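Local coordinates for secretory-abundant heat soluble protein 1 (Ramazzottius varieornatus, PDB 5XN9) that acts as a secreted molecular shield under water-deficient conditions, forming an amorphous glassy solid on drying that underlies desiccation tolerance in this tardigrade, at residues Trp46-His54 with Asn65-Glu73. Residues are numbered along the deposited sequence; the frame is centred on the assembly and turned at random. Where two conformers were deposited one is given.
With EDO (1,2-ethanediol), chain H.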
loop_
_atom_site.group_PDB
_atom_site.type_symbol
_atom_site.label_atom_id
_atom_site.label_comp_id
_atom_site.label_asym_id
_atom_site.label_seq_id
_atom_site.Cartn_x
_atom_site.Cartn_y
_atom_site.Cartn_z
ATOM N N TRP A 46 4.514 4.065 -10.721
ATOM C CA TRP A 46 4.901 4.804 -11.914
ATOM C C TRP A 46 3.703 4.932 -12.837
ATOM O O TRP A 46 2.674 4.268 -12.661
ATOM C CB TRP A 46 6.100 4.165 -12.626
ATOM C CG TRP A 46 5.838 2.851 -13.306
ATOM C CD1 TRP A 46 5.655 2.650 -14.651
ATOM C CD2 TRP A 46 5.786 1.553 -12.699
ATOM N NE1 TRP A 46 5.479 1.311 -14.911
ATOM C CE2 TRP A 46 5.561 0.615 -13.734
ATOM C CE3 TRP A 46 5.906 1.091 -11.385
ATOM C CZ2 TRP A 46 5.451 -0.758 -13.492
ATOM C CZ3 TRP A 46 5.784 -0.278 -11.146
ATOM C CH2 TRP A 46 5.562 -1.181 -12.198
ATOM N N LYS A 47 3.830 5.831 -13.803
ATOM C CA LYS A 47 2.744 6.122 -14.724
ATOM C C LYS A 47 3.044 5.532 -16.093
ATOM O O LYS A 47 4.198 5.537 -16.550
ATOM C CB LYS A 47 2.509 7.625 -14.838
ATOM C CG LYS A 47 1.182 7.992 -15.478
ATOM C CD LYS A 47 0.950 9.488 -15.444
ATOM C CE LYS A 47 -0.385 9.838 -16.065
ATOM N NZ LYS A 47 -0.641 11.309 -16.064
ATOM N N GLU A 48 1.992 5.021 -16.746
ATOM C CA GLU A 48 2.072 4.431 -18.090
ATOM C C GLU A 48 0.947 5.018 -18.925
ATOM O O GLU A 48 -0.121 4.418 -19.054
ATOM C CB GLU A 48 1.955 2.915 -18.025
ATOM C CG GLU A 48 3.124 2.229 -17.359
ATOM C CD GLU A 48 4.393 2.269 -18.193
ATOM O OE1 GLU A 48 5.388 1.660 -17.759
ATOM O OE2 GLU A 48 4.396 2.880 -19.286
ATOM N N GLY A 49 1.180 6.196 -19.476
ATOM C CA GLY A 49 0.200 6.835 -20.324
ATOM C C GLY A 49 -1.052 7.227 -19.574
ATOM O O GLY A 49 -1.085 8.253 -18.889
ATOM N N ASP A 50 -2.083 6.394 -19.688
ATOM C CA ASP A 50 -3.405 6.685 -19.158
ATOM C C ASP A 50 -3.699 5.948 -17.861
ATOM O O ASP A 50 -4.849 5.932 -17.419
ATOM C CB ASP A 50 -4.478 6.354 -20.203
ATOM C CG ASP A 50 -4.410 4.904 -20.699
ATOM O OD1 ASP A 50 -3.510 4.147 -20.291
ATOM O OD2 ASP A 50 -5.262 4.527 -21.535
ATOM N N HIS A 51 -2.695 5.335 -17.246
ATOM C CA HIS A 51 -2.914 4.600 -16.012
ATOM C C HIS A 51 -1.606 4.558 -15.242
ATOM O O HIS A 51 -0.549 4.957 -15.745
ATOM C CB HIS A 51 -3.453 3.189 -16.280
ATOM C CG HIS A 51 -2.491 2.298 -17.006
ATOM N ND1 HIS A 51 -2.241 2.420 -18.357
ATOM C CD2 HIS A 51 -1.739 1.257 -16.576
ATOM C CE1 HIS A 51 -1.364 1.499 -18.723
ATOM N NE2 HIS A 51 -1.041 0.783 -17.661
ATOM N N TYR A 52 -1.703 4.104 -13.999
ATOM C CA TYR A 52 -0.555 3.920 -13.135
ATOM C C TYR A 52 -0.367 2.444 -12.841
ATOM O O TYR A 52 -1.310 1.647 -12.906
ATOM C CB TYR A 52 -0.753 4.631 -11.791
ATOM C CG TYR A 52 -0.715 6.133 -11.869
ATOM C CD1 TYR A 52 -1.861 6.860 -12.162
ATOM C CD2 TYR A 52 0.469 6.834 -11.637
ATOM C CE1 TYR A 52 -1.823 8.252 -12.234
ATOM C CE2 TYR A 52 0.517 8.215 -11.699
ATOM C CZ TYR A 52 -0.625 8.918 -11.998
ATOM O OH TYR A 52 -0.562 10.286 -12.051
ATOM N N HIS A 53 0.871 2.077 -12.532
ATOM C CA HIS A 53 1.167 0.788 -11.927
ATOM C C HIS A 53 1.677 0.987 -10.514
ATOM O O HIS A 53 2.425 1.932 -10.235
ATOM C CB HIS A 53 2.227 0.026 -12.713
ATOM C CG HIS A 53 1.711 -0.559 -13.982
ATOM N ND1 HIS A 53 1.471 -1.906 -14.134
ATOM C CD2 HIS A 53 1.374 0.019 -15.159
ATOM C CE1 HIS A 53 1.037 -2.137 -15.359
ATOM N NE2 HIS A 53 0.952 -0.985 -15.997
ATOM N N HIS A 54 1.290 0.064 -9.641
ATOM C CA HIS A 54 1.738 0.044 -8.261
ATOM C C HIS A 54 2.175 -1.389 -8.010
ATOM O O HIS A 54 1.336 -2.301 -7.955
ATOM C CB HIS A 54 0.608 0.446 -7.320
ATOM C CG HIS A 54 0.981 0.365 -5.880
ATOM N ND1 HIS A 54 0.056 0.485 -4.865
ATOM C CD2 HIS A 54 2.185 0.192 -5.282
ATOM C CE1 HIS A 54 0.672 0.373 -3.703
ATOM N NE2 HIS A 54 1.963 0.198 -3.927
ATOM N N ASN A 65 3.019 -8.245 -6.437
ATOM C CA ASN A 65 1.728 -7.976 -7.053
ATOM C C ASN A 65 1.821 -6.660 -7.801
ATOM O O ASN A 65 2.272 -5.658 -7.239
ATOM C CB ASN A 65 0.626 -7.885 -5.990
ATOM C CG ASN A 65 -0.768 -7.912 -6.591
ATOM O OD1 ASN A 65 -0.938 -8.233 -7.765
ATOM N ND2 ASN A 65 -1.773 -7.585 -5.785
ATOM N N ASP A 66 1.397 -6.670 -9.060
ATOM C CA ASP A 66 1.376 -5.480 -9.904
ATOM C C ASP A 66 -0.079 -5.045 -10.027
ATOM O O ASP A 66 -0.900 -5.758 -10.618
ATOM C CB ASP A 66 1.989 -5.792 -11.274
ATOM C CG ASP A 66 2.237 -4.544 -12.107
ATOM O OD1 ASP A 66 1.367 -3.651 -12.131
ATOM O OD2 ASP A 66 3.305 -4.457 -12.749
ATOM N N VAL A 67 -0.395 -3.897 -9.445
ATOM C CA VAL A 67 -1.733 -3.329 -9.465
ATOM C C VAL A 67 -1.780 -2.227 -10.520
ATOM O O VAL A 67 -0.968 -1.300 -10.496
ATOM C CB VAL A 67 -2.090 -2.767 -8.077
ATOM C CG1 VAL A 67 -3.433 -2.074 -8.113
ATOM C CG2 VAL A 67 -2.067 -3.880 -7.030
ATOM N N ASN A 68 -2.728 -2.335 -11.438
ATOM C CA ASN A 68 -2.997 -1.319 -12.446
ATOM C C ASN A 68 -4.127 -0.456 -11.902
ATOM O O ASN A 68 -5.159 -0.985 -11.471
ATOM C CB ASN A 68 -3.445 -2.032 -13.728
ATOM C CG ASN A 68 -3.722 -1.088 -14.903
ATOM O OD1 ASN A 68 -4.240 0.014 -14.739
ATOM N ND2 ASN A 68 -3.397 -1.548 -16.109
ATOM N N PHE A 69 -3.931 0.865 -11.891
ATOM C CA PHE A 69 -4.998 1.742 -11.434
ATOM C C PHE A 69 -5.086 3.009 -12.264
ATOM O O PHE A 69 -4.089 3.493 -12.806
ATOM C CB PHE A 69 -4.948 2.041 -9.922
ATOM C CG PHE A 69 -3.873 3.004 -9.489
ATOM C CD1 PHE A 69 -4.095 4.371 -9.500
ATOM C CD2 PHE A 69 -2.666 2.535 -9.004
ATOM C CE1 PHE A 69 -3.116 5.260 -9.074
ATOM C CE2 PHE A 69 -1.680 3.415 -8.569
ATOM C CZ PHE A 69 -1.910 4.783 -8.590
ATOM N N LYS A 70 -6.304 3.524 -12.366
ATOM C CA LYS A 70 -6.553 4.889 -12.801
ATOM C C LYS A 70 -7.119 5.658 -11.615
ATOM O O LYS A 70 -7.943 5.132 -10.852
ATOM C CB LYS A 70 -7.539 4.929 -13.975
ATOM C CG LYS A 70 -6.976 4.335 -15.260
ATOM C CD LYS A 70 -8.004 4.333 -16.396
ATOM C CE LYS A 70 -7.452 3.683 -17.659
ATOM N NZ LYS A 70 -8.392 3.699 -18.817
ATOM N N LEU A 71 -6.667 6.896 -11.440
ATOM C CA LEU A 71 -7.194 7.693 -10.339
ATOM C C LEU A 71 -8.707 7.817 -10.455
ATOM O O LEU A 71 -9.241 8.065 -11.541
ATOM C CB LEU A 71 -6.538 9.074 -10.285
ATOM C CG LEU A 71 -5.055 9.022 -9.895
ATOM C CD1 LEU A 71 -4.366 10.344 -10.188
ATOM C CD2 LEU A 71 -4.891 8.634 -8.415
ATOM N N ASN A 72 -9.407 7.618 -9.339
ATOM C CA ASN A 72 -10.861 7.784 -9.252
ATOM C C ASN A 72 -11.649 6.642 -9.880
ATOM O O ASN A 72 -12.877 6.751 -9.980
ATOM C CB ASN A 72 -11.354 9.102 -9.867
ATOM C CG ASN A 72 -10.610 10.296 -9.338
ATOM O OD1 ASN A 72 -10.359 10.393 -8.145
ATOM N ND2 ASN A 72 -10.238 11.210 -10.227
ATOM N N GLU A 73 -11.004 5.560 -10.310
ATOM C CA GLU A 73 -11.694 4.472 -11.000
ATOM C C GLU A 73 -11.482 3.179 -10.236
ATOM O O GLU A 73 -10.350 2.852 -9.876
ATOM C CB GLU A 73 -11.219 4.326 -12.451
ATOM C CG GLU A 73 -11.334 5.622 -13.259
ATOM C CD GLU A 73 -11.202 5.423 -14.765
ATOM O OE1 GLU A 73 -11.156 4.260 -15.225
ATOM O OE2 GLU A 73 -11.152 6.439 -15.499
HETATM C C1 EDO H . 5.551 7.592 -20.624
HETATM O O1 EDO H . 6.016 7.332 -21.954
HETATM C C2 EDO H . 4.027 7.639 -20.605
HETATM O O2 EDO H . 3.580 7.970 -19.285
#
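F69 CG sits between the backbone N and the carbonyl carbon (chi1 75°), which swings its ring under Y52 CB; Y52 CG stands beside its own N, and this sets where the Y52 ring goes. The contact belongs to the antiparallel beta hairpin of strands 51-58 and 63-69, part of a ten-stranded barrel of the fatty-acid-binding-protein type. Y52 CB lies over one face of the F69 ring, 3.6 Å from its centroid, a CH-pi contact. The Y52 and F69 ring planes are almost parallel, but the rings are displaced so far that little stacking results. H54 CB meets the F69 ring at its edge. Y52-F69 and H54-V67 are hydrogen-bonded pairs; H53-N68 between them is non-hydrogen-bonded. Y88 stacks on the F69 ring, and the Y88 OH is hydrogen-bonded to H54 ND1.

H51, H53, D66 and N68 occupy the other face. H53 ND1 donates a hydrogen bond to D66 OD1, which it meets on the syn side, at 2.7 Å, with ring and carboxylate planes 84° apart. A weak hydrogen bond joins H53 NE2 and H51 NE2, 3.1 Å apart. H51 ND1 donates to D50 OD1 in the ring plane, at 2.9 Å. A polar chain thus runs from D50 to D66. An alanine in place of H51 would probably leave D50 OD1 and H53 NE2 without this partner and take away the ring that packs beside the N68 amide. The N68 amide plane is tilted 17° from that of the H51 ring, with N68 ND2 3.3 Å from H51 CD2.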